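TSC1 N-terminal domain (Chaetomium thermophilum, PDB 7A0M) probably helps recruit the TSC complex, a GTPase-activating regulator of mTORC1, to lysosomal membranes by binding phosphoinositides. Local coordinates at residues L209-N214 with I250-L255; L220-L224 with F258-D262; Y331-P335 with T395-K399. The contacts are given in a common frame with arbitrary orientation. Residue numbers count along the deposited sequence, not the author numbering.

Contact 1: L209-N214 with I250-L255; sequences LCAFVN and IALVML
Two near-parallel helices of an all-alpha, helical-repeat-like solenoid pack here through their C-terminal turns, residues 209-214 from helix 199-214 and residues 250-255 from helix 242-255. Both are alpha-helical, the second loosening at Leu255, whose N bonds weakly to Ala251 O and also to Leu252 O (both 3.1 Å); the short axes approach to 9.7 Å and cross at +20°. Cys210 lies opposite Ala251 (CA-CA 5.6 Å) and Val213 opposite Met254 (CA-CA 7.2 Å), so the small Cys-Ala pair marks the tighter end.

The interface, 353 Å², is apolar. Leu209 (chi1 t, chi2 p) brings CD2 to 3.9 Å from Ala251 CB, and Cys210 (chi1 m) sets SG 3.9 Å from Ile250 CG2 and 4.2 Å from Ala251 CB. One turn on, Val213 (chi1 t) divides its methyls: CG2 is 3.9 Å from Leu255 CD2, and CG1 is 4.0 Å from Met254 CE. Leu209 and Leu255 also meet Ile232 of helix 228-238.

Backbone is touched as well. Met254, a selenomethionine with chi1 m, chi2 t and chi3 p, reaches across with SE 4.2 Å from Cys210 CB, and its methyl CE ends 3.7 Å from Cys210 O and 3.8 Å from Asn214 N.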
ATOM      1  N   LEU B 209       3.225 -29.477  15.234  1.00 51.41           N
ATOM      2  CA  LEU B 209       3.148 -28.151  15.839  1.00 42.79           C
ATOM      3  C   LEU B 209       2.071 -27.302  15.176  1.00 45.06           C
ATOM      4  O   LEU B 209       1.309 -26.608  15.859  1.00 56.38           O
ATOM      5  CB  LEU B 209       4.505 -27.455  15.761  1.00 44.15           C
ATOM      6  CG  LEU B 209       4.565 -26.033  16.326  1.00 42.01           C
ATOM      7  CD1 LEU B 209       4.106 -26.003  17.776  1.00 44.48           C
ATOM      8  CD2 LEU B 209       5.970 -25.466  16.196  1.00 43.75           C
ATOM      9  N   CYS B 210       1.999 -27.338  13.843  1.00 37.88           N
ATOM     10  CA  CYS B 210       0.944 -26.615  13.139  1.00 51.92           C
ATOM     11  C   CYS B 210      -0.434 -27.112  13.553  1.00 55.09           C
ATOM     12  O   CYS B 210      -1.348 -26.312  13.783  1.00 57.60           O
ATOM     13  CB  CYS B 210       1.133 -26.750  11.628  1.00 52.10           C
ATOM     14  SG  CYS B 210       2.623 -25.951  10.984  1.00 60.10           S
ATOM     15  N   ALA B 211      -0.604 -28.433  13.649  1.00 53.58           N
ATOM     16  CA  ALA B 211      -1.879 -28.983  14.102  1.00 57.90           C
ATOM     17  C   ALA B 211      -2.173 -28.572  15.539  1.00 64.61           C
ATOM     18  O   ALA B 211      -3.331 -28.337  15.902  1.00 69.02           O
ATOM     19  CB  ALA B 211      -1.874 -30.505  13.966  1.00 56.60           C
ATOM     20  N   PHE B 212      -1.134 -28.489  16.375  1.00 68.78           N
ATOM     21  CA  PHE B 212      -1.326 -28.081  17.763  1.00 59.79           C
ATOM     22  C   PHE B 212      -1.808 -26.638  17.854  1.00 62.27           C
ATOM     23  O   PHE B 212      -2.812 -26.350  18.515  1.00 61.87           O
ATOM     24  CB  PHE B 212      -0.026 -28.261  18.544  1.00 56.39           C
ATOM     25  CG  PHE B 212      -0.120 -27.836  19.982  1.00 56.26           C
ATOM     26  CD1 PHE B 212      -1.019 -28.446  20.841  1.00 50.15           C
ATOM     27  CD2 PHE B 212       0.694 -26.831  20.475  1.00 52.96           C
ATOM     28  CE1 PHE B 212      -1.107 -28.057  22.165  1.00 56.19           C
ATOM     29  CE2 PHE B 212       0.612 -26.438  21.799  1.00 44.57           C
ATOM     30  CZ  PHE B 212      -0.288 -27.052  22.644  1.00 48.90           C
ATOM     31  N   VAL B 213      -1.101 -25.715  17.197  1.00 61.55           N
ATOM     32  CA  VAL B 213      -1.507 -24.311  17.213  1.00 60.69           C
ATOM     33  C   VAL B 213      -2.885 -24.139  16.587  1.00 60.43           C
ATOM     34  O   VAL B 213      -3.671 -23.287  17.018  1.00 65.86           O
ATOM     35  CB  VAL B 213      -0.447 -23.446  16.505  1.00 46.52           C
ATOM     36  CG1 VAL B 213      -0.855 -21.980  16.506  1.00 46.40           C
ATOM     37  CG2 VAL B 213       0.910 -23.622  17.170  1.00 37.34           C
ATOM     38  N   ASN B 214      -3.209 -24.951  15.578  1.00 61.04           N
ATOM     39  CA  ASN B 214      -4.504 -24.825  14.918  1.00 65.50           C
ATOM     40  C   ASN B 214      -5.640 -25.304  15.815  1.00 61.62           C
ATOM     41  O   ASN B 214      -6.780 -24.851  15.663  1.00 59.16           O
ATOM     42  CB  ASN B 214      -4.502 -25.593  13.599  1.00 72.90           C
ATOM     43  CG  ASN B 214      -5.641 -25.182  12.685  1.00 86.22           C
ATOM     44  OD1 ASN B 214      -5.574 -24.147  12.020  1.00 88.45           O
ATOM     45  ND2 ASN B 214      -6.692 -25.991  12.646  1.00 88.99           N
ATOM     46  N   ILE B 250       5.616 -21.654   8.273  1.00 38.19           N
ATOM     47  CA  ILE B 250       4.186 -21.686   8.565  1.00 49.77           C
ATOM     48  C   ILE B 250       3.955 -21.693  10.070  1.00 44.59           C
ATOM     49  O   ILE B 250       3.082 -20.983  10.583  1.00 42.51           O
ATOM     50  CB  ILE B 250       3.521 -22.899   7.886  1.00 53.66           C
ATOM     51  CG1 ILE B 250       3.529 -22.729   6.366  1.00 51.96           C
ATOM     52  CG2 ILE B 250       2.098 -23.087   8.391  1.00 55.36           C
ATOM     53  CD1 ILE B 250       2.974 -23.921   5.615  1.00 48.34           C
ATOM     54  N   ALA B 251       4.741 -22.488  10.801  1.00 43.41           N
ATOM     55  CA  ALA B 251       4.625 -22.503  12.256  1.00 54.69           C
ATOM     56  C   ALA B 251       4.954 -21.139  12.848  1.00 50.33           C
ATOM     57  O   ALA B 251       4.258 -20.665  13.754  1.00 50.40           O
ATOM     58  CB  ALA B 251       5.537 -23.579  12.845  1.00 46.46           C
ATOM     59  N   LEU B 252       6.008 -20.490  12.348  1.00 51.71           N
ATOM     60  CA  LEU B 252       6.379 -19.174  12.860  1.00 51.14           C
ATOM     61  C   LEU B 252       5.284 -18.146  12.596  1.00 43.09           C
ATOM     62  O   LEU B 252       4.956 -17.341  13.474  1.00 42.94           O
ATOM     63  CB  LEU B 252       7.699 -18.721  12.239  1.00 45.98           C
ATOM     64  CG  LEU B 252       8.211 -17.350  12.692  1.00 38.92           C
ATOM     65  CD1 LEU B 252       8.489 -17.347  14.188  1.00 34.59           C
ATOM     66  CD2 LEU B 252       9.454 -16.947  11.912  1.00 38.23           C
ATOM     67  N   VAL B 253       4.711 -18.157  11.390  1.00 40.34           N
ATOM     68  CA  VAL B 253       3.664 -17.196  11.049  1.00 55.36           C
ATOM     69  C   VAL B 253       2.442 -17.388  11.941  1.00 52.81           C
ATOM     70  O   VAL B 253       1.774 -16.418  12.321  1.00 58.78           O
ATOM     71  CB  VAL B 253       3.308 -17.308   9.553  1.00 50.65           C
ATOM     72  CG1 VAL B 253       2.071 -16.486   9.227  1.00 43.19           C
ATOM     73  CG2 VAL B 253       4.480 -16.852   8.697  1.00 53.25           C
HETATM   74  N   MSE B 254       2.136 -18.632  12.298  1.00 57.26           N
HETATM   75  CA  MSE B 254       0.987 -18.911  13.154  1.00 53.55           C
HETATM   76  C   MSE B 254       1.243 -18.509  14.605  1.00 41.29           C
HETATM   77  O   MSE B 254       0.313 -18.215  15.352  1.00 42.36           O
HETATM   78  CB  MSE B 254       0.618 -20.398  13.090  1.00 48.94           C
HETATM   79  CG  MSE B 254       0.155 -20.879  11.722  1.00 50.87           C
HETATM   80 SE   MSE B 254      -0.212 -22.800  11.670  1.00 67.56          SE
HETATM   81  CE  MSE B 254      -1.830 -22.833  12.756  1.00 61.55           C
ATOM     82  N   LEU B 255       2.517 -18.493  15.001  1.00 43.77           N
ATOM     83  CA  LEU B 255       2.851 -18.295  16.407  1.00 43.37           C
ATOM     84  C   LEU B 255       2.949 -16.819  16.772  1.00 54.11           C
ATOM     85  O   LEU B 255       2.548 -16.422  17.873  1.00 54.53           O
ATOM     86  CB  LEU B 255       4.162 -19.006  16.733  1.00 42.87           C
ATOM     87  CG  LEU B 255       4.124 -20.525  16.900  1.00 49.30           C
ATOM     88  CD1 LEU B 255       5.530 -21.090  16.815  1.00 52.57           C
ATOM     89  CD2 LEU B 255       3.482 -20.891  18.222  1.00 46.77           C
TER

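Contact 2: L220-L224 with F258-D262; sequences LYLIL and FFPGD
In a plain packing of connecting loops of the all-alpha domain, residues 220-224 (between helices 199-214 and 228-238) meet residues 258-262 (between helices 242-255 and 267-278). Residues 220-223 form a 3-10 turn, with Ile223 N bonded to Leu220 O (3.2 Å) and Leu224 N to Tyr221 O (3.2 Å). The other segment has no regular structure: Phe259 leaves helical geometry at phi/psi -152/58, and a weak bond from Asp262 N to Phe259 O (3.3 Å) closes the bend after it. Tyr221 and Phe259 are in register (CA-CA 5.5 Å); Leu224 and Asp262 stand further apart (CA-CA 8.5 Å).

The main bump is the Phe259 ring (chi1 p), which enters a hollow lined by the 3-10 turn. Ile223 CG2 approaches Phe259 CE1 at 3.5 Å, Tyr221 CA lies 3.8 Å from Phe259 CD1, and Leu224 (m, t) covers one ring face, its CD1 3.8 Å from Phe259 CD2. The same Leu224 CD1 extends to 3.5 Å from Asp262 CB. Leu220 (m, t) fills a second niche, placing CD1 over the Phe258 face, 3.4 Å from the ring centroid and 4° off its normal, a CH-pi contact.

Among the surrounding helices, Phe229 of helix 228-238 meets Phe259 edge-to-face, Leu220 rests on Phe212 and Val213 of helix 199-214, and helix 402-410 receives Phe258 at Ala402 and Pro260 at Ile405.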
ATOM      1  N   LEU B 220      -0.129 -19.990  24.378  1.00 61.47           N
ATOM      2  CA  LEU B 220       0.882 -20.217  23.349  1.00 55.13           C
ATOM      3  C   LEU B 220       2.121 -19.354  23.550  1.00 49.45           C
ATOM      4  O   LEU B 220       3.184 -19.685  23.014  1.00 59.34           O
ATOM      5  CB  LEU B 220       0.294 -19.968  21.959  1.00 54.94           C
ATOM      6  CG  LEU B 220      -0.507 -21.130  21.374  1.00 55.53           C
ATOM      7  CD1 LEU B 220      -1.062 -20.769  20.010  1.00 58.45           C
ATOM      8  CD2 LEU B 220       0.363 -22.373  21.284  1.00 48.05           C
ATOM      9  N   TYR B 221       2.013 -18.258  24.305  1.00 51.21           N
ATOM     10  CA  TYR B 221       3.179 -17.430  24.593  1.00 60.99           C
ATOM     11  C   TYR B 221       4.228 -18.171  25.412  1.00 66.18           C
ATOM     12  O   TYR B 221       5.385 -17.739  25.455  1.00 64.75           O
ATOM     13  CB  TYR B 221       2.751 -16.157  25.327  1.00 57.51           C
ATOM     14  CG  TYR B 221       1.978 -16.415  26.602  1.00 58.54           C
ATOM     15  CD1 TYR B 221       2.636 -16.629  27.808  1.00 59.77           C
ATOM     16  CD2 TYR B 221       0.590 -16.440  26.601  1.00 66.04           C
ATOM     17  CE1 TYR B 221       1.933 -16.864  28.973  1.00 65.20           C
ATOM     18  CE2 TYR B 221      -0.122 -16.673  27.762  1.00 66.78           C
ATOM     19  CZ  TYR B 221       0.555 -16.886  28.945  1.00 71.84           C
ATOM     20  OH  TYR B 221      -0.149 -17.119  30.103  1.00 90.79           O
ATOM     21  N   LEU B 222       3.852 -19.276  26.064  1.00 63.76           N
ATOM     22  CA  LEU B 222       4.806 -20.062  26.836  1.00 64.04           C
ATOM     23  C   LEU B 222       5.887 -20.699  25.971  1.00 63.60           C
ATOM     24  O   LEU B 222       6.853 -21.241  26.518  1.00 61.44           O
ATOM     25  CB  LEU B 222       4.072 -21.149  27.625  1.00 57.37           C
ATOM     26  CG  LEU B 222       3.153 -20.682  28.755  1.00 51.92           C
ATOM     27  CD1 LEU B 222       2.486 -21.870  29.432  1.00 58.31           C
ATOM     28  CD2 LEU B 222       3.924 -19.850  29.768  1.00 53.78           C
ATOM     29  N   ILE B 223       5.748 -20.652  24.643  1.00 67.08           N
ATOM     30  CA  ILE B 223       6.781 -21.172  23.756  1.00 66.49           C
ATOM     31  C   ILE B 223       8.073 -20.373  23.865  1.00 66.22           C
ATOM     32  O   ILE B 223       9.140 -20.865  23.483  1.00 71.61           O
ATOM     33  CB  ILE B 223       6.268 -21.203  22.301  1.00 55.92           C
ATOM     34  CG1 ILE B 223       7.152 -22.109  21.441  1.00 41.96           C
ATOM     35  CG2 ILE B 223       6.216 -19.800  21.722  1.00 38.80           C
ATOM     36  CD1 ILE B 223       6.716 -22.201  20.001  1.00 40.24           C
ATOM     37  N   LEU B 224       8.009 -19.143  24.371  1.00 62.72           N
ATOM     38  CA  LEU B 224       9.231 -18.369  24.548  1.00 56.00           C
ATOM     39  C   LEU B 224      10.012 -18.827  25.771  1.00 59.54           C
ATOM     40  O   LEU B 224      11.243 -18.705  25.800  1.00 63.40           O
ATOM     41  CB  LEU B 224       8.902 -16.881  24.652  1.00 50.22           C
ATOM     42  CG  LEU B 224       8.259 -16.289  23.399  1.00 52.25           C
ATOM     43  CD1 LEU B 224       8.109 -14.792  23.544  1.00 54.86           C
ATOM     44  CD2 LEU B 224       9.082 -16.631  22.167  1.00 52.67           C
ATOM     45  N   PHE B 258       0.407 -14.547  18.718  1.00 53.75           N
ATOM     46  CA  PHE B 258       0.131 -14.872  20.111  1.00 57.44           C
ATOM     47  C   PHE B 258       1.106 -14.225  21.088  1.00 55.49           C
ATOM     48  O   PHE B 258       0.851 -14.247  22.297  1.00 63.63           O
ATOM     49  CB  PHE B 258       0.138 -16.391  20.310  1.00 53.24           C
ATOM     50  CG  PHE B 258      -1.060 -17.083  19.725  1.00 51.82           C
ATOM     51  CD1 PHE B 258      -1.057 -17.515  18.409  1.00 50.73           C
ATOM     52  CD2 PHE B 258      -2.193 -17.298  20.493  1.00 54.40           C
ATOM     53  CE1 PHE B 258      -2.162 -18.151  17.869  1.00 55.35           C
ATOM     54  CE2 PHE B 258      -3.300 -17.933  19.961  1.00 55.92           C
ATOM     55  CZ  PHE B 258      -3.284 -18.361  18.647  1.00 56.39           C
ATOM     56  N   PHE B 259       2.209 -13.656  20.604  1.00 52.08           N
ATOM     57  CA  PHE B 259       3.124 -12.910  21.461  1.00 54.29           C
ATOM     58  C   PHE B 259       3.856 -11.835  20.661  1.00 53.80           C
ATOM     59  O   PHE B 259       5.092 -11.819  20.632  1.00 52.67           O
ATOM     60  CB  PHE B 259       4.124 -13.855  22.137  1.00 44.94           C
ATOM     61  CG  PHE B 259       4.667 -14.928  21.228  1.00 47.88           C
ATOM     62  CD1 PHE B 259       3.998 -16.131  21.075  1.00 48.82           C
ATOM     63  CD2 PHE B 259       5.857 -14.740  20.545  1.00 55.58           C
ATOM     64  CE1 PHE B 259       4.496 -17.117  20.244  1.00 46.91           C
ATOM     65  CE2 PHE B 259       6.362 -15.724  19.715  1.00 48.40           C
ATOM     66  CZ  PHE B 259       5.681 -16.913  19.566  1.00 43.90           C
ATOM     67  N   PRO B 260       3.135 -10.913  20.014  1.00 54.84           N
ATOM     68  CA  PRO B 260       3.814  -9.954  19.129  1.00 50.97           C
ATOM     69  C   PRO B 260       4.675  -8.942  19.865  1.00 45.93           C
ATOM     70  O   PRO B 260       5.660  -8.458  19.296  1.00 56.84           O
ATOM     71  CB  PRO B 260       2.648  -9.275  18.400  1.00 56.96           C
ATOM     72  CG  PRO B 260       1.535  -9.338  19.384  1.00 59.57           C
ATOM     73  CD  PRO B 260       1.691 -10.638  20.117  1.00 53.78           C
ATOM     74  N   GLY B 261       4.337  -8.605  21.109  1.00 56.90           N
ATOM     75  CA  GLY B 261       5.115  -7.643  21.866  1.00 55.66           C
ATOM     76  C   GLY B 261       6.379  -8.180  22.498  1.00 50.73           C
ATOM     77  O   GLY B 261       7.146  -7.401  23.073  1.00 51.47           O
ATOM     78  N   ASP B 262       6.614  -9.487  22.411  1.00 54.19           N
ATOM     79  CA  ASP B 262       7.767 -10.118  23.035  1.00 56.01           C
ATOM     80  C   ASP B 262       8.858 -10.500  22.042  1.00 59.73           C
ATOM     81  O   ASP B 262       9.881 -11.055  22.454  1.00 65.77           O
ATOM     82  CB  ASP B 262       7.323 -11.361  23.809  1.00 62.27           C
ATOM     83  CG  ASP B 262       6.240 -11.060  24.826  1.00 70.12           C
ATOM     84  OD1 ASP B 262       6.420 -10.120  25.628  1.00 77.77           O
ATOM     85  OD2 ASP B 262       5.209 -11.764  24.822  1.00 79.10           O
TER

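Contact 3: Y331-P335 with T395-K399; sequences YGLYP and TRWLK
Residues 331-333 are the last turn of helix 323-333, and Tyr334 breaks from helical geometry at phi/psi -135/70. It is both the first non-helical residue after that helix and the N-cap position of helix 335-343, so the contact forms at a kinked helix-helix junction within the all-alpha Hamartin-family region. Across from it, residues 395-398 make a short, weakly bonded helical turn, with Leu398 N to Thr395 O at 3.2 Å. The backbones stay well apart, Leu333 and Arg396 being nearest at 9.4 Å between CA atoms. Long side chains therefore bridge the gap, and the buried area is a modest 197 Å².

Arg396 (chi1 m, chi2 t, chi3 m) supplies the polar link. Its NH1 donates a hydrogen bond to Leu333 O at 2.9 Å, with an N-H...O angle of 134°, meeting a carbonyl at the C-terminal end of the first helix. The guanidinium also passes near the Tyr334 ring, CZ to centroid 5.4 Å, at most a weak cation-pi attraction; Tyr385 gives it another aromatic neighbour.

Trp397 (chi1 m) provides the apolar half. Its CZ2 lies 4.4 Å from Tyr334 CZ, obliquely to the tyrosine ring, while Trp397 NE1 lies 3.9 Å from Tyr334 OH, without a hydrogen bond between them. That hydroxyl is instead hydrogen-bonded to the carbonyl of Pro260, a residue that also touches Trp397. Leu333 (m, t) completes the packing with its methyl CD2 3.6 Å from Trp397 CH2.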
ATOM      1  N   TYR B 331       5.572  -7.031   8.381  1.00 43.64           N
ATOM      2  CA  TYR B 331       5.145  -5.667   8.101  1.00 34.34           C
ATOM      3  C   TYR B 331       3.942  -5.270   8.946  1.00 38.52           C
ATOM      4  O   TYR B 331       3.790  -4.093   9.292  1.00 46.62           O
ATOM      5  CB  TYR B 331       4.830  -5.523   6.612  1.00 27.16           C
ATOM      6  CG  TYR B 331       4.308  -4.165   6.205  1.00 37.17           C
ATOM      7  CD1 TYR B 331       5.165  -3.081   6.071  1.00 38.35           C
ATOM      8  CD2 TYR B 331       2.959  -3.971   5.940  1.00 32.38           C
ATOM      9  CE1 TYR B 331       4.692  -1.838   5.693  1.00 43.27           C
ATOM     10  CE2 TYR B 331       2.476  -2.733   5.563  1.00 42.67           C
ATOM     11  CZ  TYR B 331       3.347  -1.670   5.442  1.00 42.02           C
ATOM     12  OH  TYR B 331       2.868  -0.438   5.064  1.00 43.18           O
ATOM     13  N   GLY B 332       3.078  -6.229   9.285  1.00 44.23           N
ATOM     14  CA  GLY B 332       1.923  -5.914  10.106  1.00 29.38           C
ATOM     15  C   GLY B 332       2.270  -5.612  11.549  1.00 36.64           C
ATOM     16  O   GLY B 332       1.599  -4.798  12.193  1.00 41.74           O
ATOM     17  N   LEU B 333       3.313  -6.253  12.078  1.00 39.11           N
ATOM     18  CA  LEU B 333       3.669  -6.115  13.485  1.00 41.91           C
ATOM     19  C   LEU B 333       4.681  -4.997  13.726  1.00 39.42           C
ATOM     20  O   LEU B 333       4.506  -4.190  14.644  1.00 38.33           O
ATOM     21  CB  LEU B 333       4.208  -7.444  14.022  1.00 38.64           C
ATOM     22  CG  LEU B 333       3.196  -8.591  14.037  1.00 40.42           C
ATOM     23  CD1 LEU B 333       3.792  -9.847  14.657  1.00 51.02           C
ATOM     24  CD2 LEU B 333       1.935  -8.170  14.773  1.00 39.45           C
ATOM     25  N   TYR B 334       5.745  -4.943  12.927  1.00 36.04           N
ATOM     26  CA  TYR B 334       6.803  -3.942  13.089  1.00 48.91           C
ATOM     27  C   TYR B 334       7.167  -3.370  11.726  1.00 47.60           C
ATOM     28  O   TYR B 334       8.253  -3.625  11.194  1.00 43.99           O
ATOM     29  CB  TYR B 334       8.024  -4.548  13.784  1.00 39.46           C
ATOM     30  CG  TYR B 334       7.766  -4.943  15.219  1.00 47.30           C
ATOM     31  CD1 TYR B 334       7.291  -6.209  15.538  1.00 31.32           C
ATOM     32  CD2 TYR B 334       7.989  -4.047  16.257  1.00 31.87           C
ATOM     33  CE1 TYR B 334       7.049  -6.572  16.848  1.00 36.30           C
ATOM     34  CE2 TYR B 334       7.750  -4.402  17.570  1.00 33.60           C
ATOM     35  CZ  TYR B 334       7.280  -5.665  17.859  1.00 39.15           C
ATOM     36  OH  TYR B 334       7.041  -6.022  19.167  1.00 52.51           O
ATOM     37  N   PRO B 335       6.268  -2.581  11.129  1.00 41.66           N
ATOM     38  CA  PRO B 335       6.549  -2.046   9.783  1.00 45.42           C
ATOM     39  C   PRO B 335       7.730  -1.094   9.735  1.00 31.71           C
ATOM     40  O   PRO B 335       8.560  -1.195   8.823  1.00 44.90           O
ATOM     41  CB  PRO B 335       5.239  -1.335   9.417  1.00 38.99           C
ATOM     42  CG  PRO B 335       4.634  -0.979  10.734  1.00 39.84           C
ATOM     43  CD  PRO B 335       4.970  -2.119  11.647  1.00 43.38           C
ATOM     44  N   THR B 395       1.140  -0.627  24.019  1.00 69.28           N
ATOM     45  CA  THR B 395      -0.315  -0.496  24.075  1.00 75.11           C
ATOM     46  C   THR B 395      -1.006  -1.221  22.925  1.00 68.26           C
ATOM     47  O   THR B 395      -2.115  -1.741  23.102  1.00 75.07           O
ATOM     48  CB  THR B 395      -0.714   0.982  24.088  1.00 79.83           C
ATOM     49  OG1 THR B 395       0.030   1.678  25.097  1.00 82.69           O
ATOM     50  CG2 THR B 395      -2.211   1.153  24.321  1.00 86.78           C
ATOM     51  N   ARG B 396      -0.377  -1.257  21.748  1.00 59.56           N
ATOM     52  CA  ARG B 396      -0.934  -1.979  20.605  1.00 63.69           C
ATOM     53  C   ARG B 396      -1.354  -3.398  20.977  1.00 64.34           C
ATOM     54  O   ARG B 396      -2.384  -3.897  20.508  1.00 71.07           O
ATOM     55  CB  ARG B 396       0.096  -2.025  19.476  1.00 52.25           C
ATOM     56  CG  ARG B 396       0.238  -0.745  18.675  1.00 65.77           C
ATOM     57  CD  ARG B 396       1.326  -0.906  17.624  1.00 69.15           C
ATOM     58  NE  ARG B 396       2.638  -1.103  18.237  1.00 65.05           N
ATOM     59  CZ  ARG B 396       3.669  -1.687  17.634  1.00 63.42           C
ATOM     60  NH1 ARG B 396       3.541  -2.145  16.396  1.00 70.24           N
ATOM     61  NH2 ARG B 396       4.824  -1.823  18.269  1.00 58.86           N
ATOM     62  N   TRP B 397      -0.566  -4.060  21.818  1.00 55.73           N
ATOM     63  CA  TRP B 397      -0.719  -5.479  22.104  1.00 54.34           C
ATOM     64  C   TRP B 397      -1.575  -5.784  23.329  1.00 69.48           C
ATOM     65  O   TRP B 397      -1.917  -6.954  23.541  1.00 76.60           O
ATOM     66  CB  TRP B 397       0.662  -6.120  22.276  1.00 55.00           C
ATOM     67  CG  TRP B 397       1.683  -5.637  21.272  1.00 68.49           C
ATOM     68  CD1 TRP B 397       2.898  -5.075  21.548  1.00 68.98           C
ATOM     69  CD2 TRP B 397       1.571  -5.662  19.841  1.00 68.31           C
ATOM     70  NE1 TRP B 397       3.551  -4.760  20.380  1.00 69.77           N
ATOM     71  CE2 TRP B 397       2.758  -5.108  19.319  1.00 65.73           C
ATOM     72  CE3 TRP B 397       0.584  -6.100  18.952  1.00 63.47           C
ATOM     73  CZ2 TRP B 397       2.983  -4.982  17.950  1.00 57.97           C
ATOM     74  CZ3 TRP B 397       0.811  -5.975  17.593  1.00 65.64           C
ATOM     75  CH2 TRP B 397       2.000  -5.420  17.106  1.00 51.07           C
ATOM     76  N   LEU B 398      -1.917  -4.784  24.147  1.00 72.48           N
ATOM     77  CA  LEU B 398      -2.612  -5.061  25.403  1.00 83.15           C
ATOM     78  C   LEU B 398      -3.993  -5.669  25.170  1.00 97.68           C
ATOM     79  O   LEU B 398      -4.299  -6.753  25.679  1.00 99.36           O
ATOM     80  CB  LEU B 398      -2.746  -3.765  26.204  1.00 77.62           C
ATOM     81  CG  LEU B 398      -1.498  -3.138  26.819  1.00 82.38           C
ATOM     82  CD1 LEU B 398      -1.860  -1.831  27.505  1.00 83.50           C
ATOM     83  CD2 LEU B 398      -0.859  -4.095  27.803  1.00 86.93           C
ATOM     84  N   LYS B 399      -4.843  -4.988  24.396  1.00110.58           N
ATOM     85  CA  LYS B 399      -6.209  -5.467  24.198  1.00119.17           C
ATOM     86  C   LYS B 399      -6.325  -6.502  23.089  1.00120.23           C
ATOM     87  O   LYS B 399      -7.377  -7.137  22.974  1.00123.27           O
ATOM     88  CB  LYS B 399      -7.182  -4.319  23.912  1.00123.05           C
ATOM     89  CG  LYS B 399      -7.351  -3.344  25.071  1.00125.87           C
ATOM     90  CD  LYS B 399      -8.336  -2.235  24.733  1.00124.75           C
ATOM     91  CE  LYS B 399      -8.435  -1.220  25.856  1.00124.90           C
ATOM     92  NZ  LYS B 399      -9.482  -0.204  25.582  1.00126.01           N
TER

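Overall arrangement
All three contacts are partly buried, with exposed residues at the margins of contact 1 (Asn214) and contact 2 (Tyr221, Asp262). The centre of contact 1 lies about 8 Å from that of the chain, those of contacts 2 and 3 about 14 and 25 Å. Contacts 1 and 2 share their connections: the loops of contact 2 follow the helices of contact 1, and Leu255 meets Ile223 while Val213 meets Leu220. Their chemistry is apolar, side chains interlocking in contact 1 and aromatic rings filling loop hollows in contact 2. Contact 3, later in the chain, adds a polar link and joins contact 2 through Pro260 and Gly261, which pack on Trp397; it does not touch contact 1.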